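Local coordinates for protein exocyst complex component EXO70 (PDB 2B1E) that serves as a subunit of the exocyst, which tethers secretory vesicles to sites of exocytosis, and takes part in assembling that complex, at residues A[112-124]-A[189-201]. Residues are numbered along the deposited sequence; the frame is centred on the assembly and turned at random.
Sequences FPYYEDQQLGALS and GFIANEKSLVDDL
With CG anti to the backbone N (chi1 -165°), Y114 swings its ring onto the 189-201 part of helix 180-201, and L197, whose CG is likewise anti to its backbone N, carries CD1 against that ring. The phenol is held at its end: Y114 OH donates to D200 OD2 over 2.7 Å, reaching the anti side of the carboxylate from 30° out of its plane. L197 CD1 lies among three side chains, 3.7 Å from L120 CD2, at the edge of the Y115 ring and obliquely against Y114. Further along, F112 places CE2 over the centre of the F190 ring at 3.8 Å from F190 CE2, yet the planes are oblique. One water joins F112 N to N193 OD1; a second links P113 O to the same oxygen, weakly on the N193 side. At the other end L201 CD2 packs 3.7 Å from L123 CB, and S124 OG lies 2.8 Å from L201 O, with L120 O a competing acceptor. This is plain packing in an elongated helical protein: loop 112-116 runs along helix 180-201, whose C-terminal end the start of helix 117-132 then crosses (segments at -61°, axes 10.1 Å apart). Helix 66-94 packs against L123, Y115 OH bonds L94 O and R147, and helix 136-155 backs F190 and L197.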
loop_
_atom_site.group_PDB
_atom_site.type_symbol
_atom_site.label_atom_id
_atom_site.label_comp_id
_atom_site.label_asym_id
_atom_site.label_seq_id
_atom_site.Cartn_x
_atom_site.Cartn_y
_atom_site.Cartn_z
ATOM N N PHE A 112 -3.802 -25.498 -15.565
ATOM C CA PHE A 112 -5.032 -25.452 -16.338
ATOM C C PHE A 112 -4.962 -26.492 -17.452
ATOM O O PHE A 112 -3.886 -26.980 -17.792
ATOM C CB PHE A 112 -5.235 -24.060 -16.938
ATOM C CG PHE A 112 -5.493 -22.989 -15.915
ATOM C CD1 PHE A 112 -5.752 -23.320 -14.585
ATOM C CD2 PHE A 112 -5.510 -21.649 -16.286
ATOM C CE1 PHE A 112 -6.026 -22.329 -13.645
ATOM C CE2 PHE A 112 -5.783 -20.651 -15.352
ATOM C CZ PHE A 112 -6.042 -20.992 -14.031
ATOM N N PRO A 113 -6.113 -26.863 -18.021
ATOM C CA PRO A 113 -6.083 -27.859 -19.098
ATOM C C PRO A 113 -5.368 -27.249 -20.296
ATOM O O PRO A 113 -5.338 -26.027 -20.443
ATOM C CB PRO A 113 -7.563 -28.095 -19.397
ATOM C CG PRO A 113 -8.245 -27.737 -18.121
ATOM C CD PRO A 113 -7.494 -26.523 -17.655
ATOM N N TYR A 114 -4.791 -28.091 -21.145
ATOM C CA TYR A 114 -4.104 -27.602 -22.337
ATOM C C TYR A 114 -4.219 -28.656 -23.430
ATOM O O TYR A 114 -4.234 -29.848 -23.140
ATOM C CB TYR A 114 -2.630 -27.331 -22.040
ATOM C CG TYR A 114 -1.939 -26.502 -23.103
ATOM C CD1 TYR A 114 -2.300 -25.174 -23.325
ATOM C CD2 TYR A 114 -0.919 -27.045 -23.881
ATOM C CE1 TYR A 114 -1.654 -24.401 -24.297
ATOM C CE2 TYR A 114 -0.269 -26.289 -24.852
ATOM C CZ TYR A 114 -0.639 -24.971 -25.053
ATOM O OH TYR A 114 0.016 -24.224 -26.000
ATOM N N TYR A 115 -4.310 -28.215 -24.682
ATOM C CA TYR A 115 -4.433 -29.132 -25.813
ATOM C C TYR A 115 -3.253 -30.087 -25.890
ATOM O O TYR A 115 -2.134 -29.732 -25.534
ATOM C CB TYR A 115 -4.526 -28.344 -27.117
ATOM C CG TYR A 115 -5.676 -27.362 -27.144
ATOM C CD1 TYR A 115 -7.002 -27.809 -27.161
ATOM C CD2 TYR A 115 -5.442 -25.988 -27.151
ATOM C CE1 TYR A 115 -8.071 -26.907 -27.185
ATOM C CE2 TYR A 115 -6.506 -25.077 -27.176
ATOM C CZ TYR A 115 -7.812 -25.544 -27.196
ATOM O OH TYR A 115 -8.855 -24.648 -27.260
ATOM N N GLU A 116 -3.506 -31.311 -26.342
ATOM C CA GLU A 116 -2.424 -32.276 -26.466
ATOM C C GLU A 116 -1.608 -31.871 -27.680
ATOM O O GLU A 116 -2.086 -31.114 -28.527
ATOM C CB GLU A 116 -2.979 -33.696 -26.630
ATOM C CG GLU A 116 -4.096 -33.812 -27.653
ATOM C CD GLU A 116 -4.727 -35.197 -27.683
ATOM O OE1 GLU A 116 -5.047 -35.741 -26.599
ATOM O OE2 GLU A 116 -4.913 -35.732 -28.794
ATOM N N ASP A 117 -0.376 -32.360 -27.754
ATOM C CA ASP A 117 0.517 -32.039 -28.858
ATOM C C ASP A 117 -0.093 -32.335 -30.228
ATOM O O ASP A 117 0.031 -31.532 -31.154
ATOM C CB ASP A 117 1.829 -32.811 -28.704
ATOM C CG ASP A 117 2.740 -32.219 -27.641
ATOM O OD1 ASP A 117 2.271 -31.411 -26.814
ATOM O OD2 ASP A 117 3.935 -32.572 -27.635
ATOM N N GLN A 118 -0.744 -33.487 -30.364
ATOM C CA GLN A 118 -1.346 -33.835 -31.642
ATOM C C GLN A 118 -2.446 -32.838 -32.032
ATOM O O GLN A 118 -2.610 -32.527 -33.211
ATOM C CB GLN A 118 -1.897 -35.265 -31.607
ATOM C CG GLN A 118 -0.845 -36.319 -31.274
ATOM C CD GLN A 118 -0.754 -36.632 -29.775
ATOM O OE1 GLN A 118 -1.056 -35.789 -28.924
ATOM N NE2 GLN A 118 -0.320 -37.850 -29.452
ATOM N N GLN A 119 -3.197 -32.340 -31.051
ATOM C CA GLN A 119 -4.252 -31.369 -31.346
ATOM C C GLN A 119 -3.592 -30.059 -31.798
ATOM O O GLN A 119 -4.051 -29.421 -32.741
ATOM C CB GLN A 119 -5.136 -31.114 -30.115
ATOM C CG GLN A 119 -6.001 -32.311 -29.684
ATOM C CD GLN A 119 -6.814 -32.012 -28.441
ATOM O OE1 GLN A 119 -6.293 -31.455 -27.469
ATOM N NE2 GLN A 119 -8.096 -32.382 -28.457
ATOM N N LEU A 120 -2.509 -29.668 -31.127
ATOM C CA LEU A 120 -1.793 -28.450 -31.498
ATOM C C LEU A 120 -1.328 -28.601 -32.945
ATOM O O LEU A 120 -1.401 -27.657 -33.743
ATOM C CB LEU A 120 -0.598 -28.225 -30.560
ATOM C CG LEU A 120 -0.958 -27.889 -29.107
ATOM C CD1 LEU A 120 0.281 -27.932 -28.237
ATOM C CD2 LEU A 120 -1.613 -26.510 -29.044
ATOM N N GLY A 121 -0.865 -29.804 -33.280
ATOM C CA GLY A 121 -0.421 -30.071 -34.634
ATOM C C GLY A 121 -1.533 -29.825 -35.641
ATOM O O GLY A 121 -1.327 -29.148 -36.651
ATOM N N ALA A 122 -2.711 -30.385 -35.367
ATOM C CA ALA A 122 -3.873 -30.230 -36.242
ATOM C C ALA A 122 -4.319 -28.772 -36.349
ATOM O O ALA A 122 -4.666 -28.295 -37.431
ATOM C CB ALA A 122 -5.041 -31.093 -35.726
ATOM N N LEU A 123 -4.340 -28.075 -35.220
ATOM C CA LEU A 123 -4.738 -26.678 -35.212
ATOM C C LEU A 123 -3.796 -25.879 -36.113
ATOM O O LEU A 123 -4.245 -25.101 -36.963
ATOM C CB LEU A 123 -4.715 -26.129 -33.781
ATOM C CG LEU A 123 -5.828 -26.653 -32.862
ATOM C CD1 LEU A 123 -5.511 -26.328 -31.411
ATOM C CD2 LEU A 123 -7.179 -26.053 -33.289
ATOM N N SER A 124 -2.494 -26.097 -35.948
ATOM C CA SER A 124 -1.498 -25.395 -36.750
ATOM C C SER A 124 -1.621 -25.712 -38.225
ATOM O O SER A 124 -1.459 -24.824 -39.066
ATOM C CB SER A 124 -0.079 -25.735 -36.277
ATOM O OG SER A 124 0.157 -25.210 -34.984
ATOM N N GLY A 189 -2.660 -16.871 -14.991
ATOM C CA GLY A 189 -2.454 -18.184 -15.578
ATOM C C GLY A 189 -2.965 -18.214 -17.013
ATOM O O GLY A 189 -2.338 -18.803 -17.891
ATOM N N PHE A 190 -4.108 -17.581 -17.262
ATOM C CA PHE A 190 -4.651 -17.540 -18.613
ATOM C C PHE A 190 -3.786 -16.693 -19.547
ATOM O O PHE A 190 -3.606 -17.035 -20.716
ATOM C CB PHE A 190 -6.089 -17.014 -18.604
ATOM C CG PHE A 190 -7.107 -18.052 -18.217
ATOM C CD1 PHE A 190 -7.248 -19.216 -18.968
ATOM C CD2 PHE A 190 -7.918 -17.874 -17.097
ATOM C CE1 PHE A 190 -8.179 -20.191 -18.615
ATOM C CE2 PHE A 190 -8.858 -18.848 -16.732
ATOM C CZ PHE A 190 -8.986 -20.008 -17.493
ATOM N N ILE A 191 -3.245 -15.592 -19.036
ATOM C CA ILE A 191 -2.395 -14.736 -19.857
ATOM C C ILE A 191 -1.148 -15.516 -20.253
ATOM O O ILE A 191 -0.736 -15.513 -21.415
ATOM C CB ILE A 191 -1.975 -13.453 -19.088
ATOM C CG1 ILE A 191 -3.151 -12.469 -19.040
ATOM C CG2 ILE A 191 -0.740 -12.816 -19.751
ATOM C CD1 ILE A 191 -2.942 -11.296 -18.078
ATOM N N ALA A 192 -0.570 -16.201 -19.273
ATOM C CA ALA A 192 0.627 -16.997 -19.471
ATOM C C ALA A 192 0.406 -18.177 -20.425
ATOM O O ALA A 192 1.266 -18.476 -21.264
ATOM C CB ALA A 192 1.126 -17.500 -18.127
ATOM N N ASN A 193 -0.745 -18.835 -20.297
ATOM C CA ASN A 193 -1.083 -19.982 -21.134
ATOM C C ASN A 193 -1.495 -19.606 -22.561
ATOM O O ASN A 193 -1.293 -20.395 -23.484
ATOM C CB ASN A 193 -2.190 -20.811 -20.469
ATOM C CG ASN A 193 -1.737 -21.459 -19.162
ATOM O OD1 ASN A 193 -2.557 -21.936 -18.375
ATOM N ND2 ASN A 193 -0.428 -21.485 -18.934
ATOM N N GLU A 194 -2.096 -18.429 -22.749
ATOM C CA GLU A 194 -2.467 -18.013 -24.100
ATOM C C GLU A 194 -1.180 -17.683 -24.846
ATOM O O GLU A 194 -1.077 -17.892 -26.049
ATOM C CB GLU A 194 -3.380 -16.780 -24.098
ATOM C CG GLU A 194 -4.884 -17.067 -23.952
ATOM C CD GLU A 194 -5.341 -18.308 -24.707
ATOM O OE1 GLU A 194 -5.133 -19.419 -24.181
ATOM O OE2 GLU A 194 -5.899 -18.177 -25.823
ATOM N N LYS A 195 -0.199 -17.147 -24.122
ATOM C CA LYS A 195 1.092 -16.826 -24.722
ATOM C C LYS A 195 1.759 -18.120 -25.206
ATOM O O LYS A 195 2.346 -18.159 -26.294
ATOM C CB LYS A 195 1.992 -16.130 -23.701
ATOM C CG LYS A 195 3.425 -15.928 -24.175
ATOM C CD LYS A 195 3.510 -15.035 -25.403
ATOM C CE LYS A 195 4.968 -14.814 -25.792
ATOM N NZ LYS A 195 5.791 -14.391 -24.605
ATOM N N SER A 196 1.672 -19.177 -24.400
ATOM C CA SER A 196 2.272 -20.455 -24.783
ATOM C C SER A 196 1.535 -21.014 -26.002
ATOM O O SER A 196 2.154 -21.556 -26.915
ATOM C CB SER A 196 2.200 -21.469 -23.629
ATOM O OG SER A 196 2.881 -21.003 -22.481
ATOM N N LEU A 197 0.212 -20.870 -26.010
ATOM C CA LEU A 197 -0.608 -21.364 -27.117
ATOM C C LEU A 197 -0.231 -20.707 -28.435
ATOM O O LEU A 197 0.057 -21.395 -29.414
ATOM C CB LEU A 197 -2.096 -21.120 -26.848
ATOM C CG LEU A 197 -3.038 -21.709 -27.912
ATOM C CD1 LEU A 197 -2.880 -23.222 -27.940
ATOM C CD2 LEU A 197 -4.480 -21.344 -27.611
ATOM N N VAL A 198 -0.238 -19.377 -28.469
ATOM C CA VAL A 198 0.117 -18.680 -29.697
ATOM C C VAL A 198 1.533 -19.069 -30.124
ATOM O O VAL A 198 1.788 -19.289 -31.305
ATOM C CB VAL A 198 0.030 -17.140 -29.530
ATOM C CG1 VAL A 198 0.665 -16.453 -30.730
ATOM C CG2 VAL A 198 -1.431 -16.714 -29.409
ATOM N N ASP A 199 2.454 -19.149 -29.170
ATOM C CA ASP A 199 3.822 -19.534 -29.497
ATOM C C ASP A 199 3.838 -20.961 -30.041
ATOM O O ASP A 199 4.630 -21.282 -30.926
ATOM C CB ASP A 199 4.727 -19.452 -28.265
ATOM C CG ASP A 199 5.122 -18.027 -27.925
ATOM O OD1 ASP A 199 4.820 -17.119 -28.731
ATOM O OD2 ASP A 199 5.738 -17.820 -26.859
ATOM N N ASP A 200 2.966 -21.817 -29.508
ATOM C CA ASP A 200 2.914 -23.204 -29.966
ATOM C C ASP A 200 2.260 -23.338 -31.340
ATOM O O ASP A 200 2.655 -24.177 -32.147
ATOM C CB ASP A 200 2.124 -24.090 -28.980
ATOM C CG ASP A 200 2.967 -24.585 -27.806
ATOM O OD1 ASP A 200 4.212 -24.470 -27.841
ATOM O OD2 ASP A 200 2.368 -25.114 -26.843
ATOM N N LEU A 201 1.269 -22.502 -31.605
ATOM C CA LEU A 201 0.514 -22.580 -32.853
ATOM C C LEU A 201 1.135 -22.008 -34.122
ATOM O O LEU A 201 0.833 -22.477 -35.216
ATOM C CB LEU A 201 -0.862 -21.944 -32.650
ATOM C CG LEU A 201 -1.830 -22.666 -31.700
ATOM C CD1 LEU A 201 -3.131 -21.889 -31.605
ATOM C CD2 LEU A 201 -2.103 -24.084 -32.220
HETATM O O HOH W 1 -1.840 -23.184 -15.608
HETATM O O HOH W 2 -3.526 -24.042 -20.659
#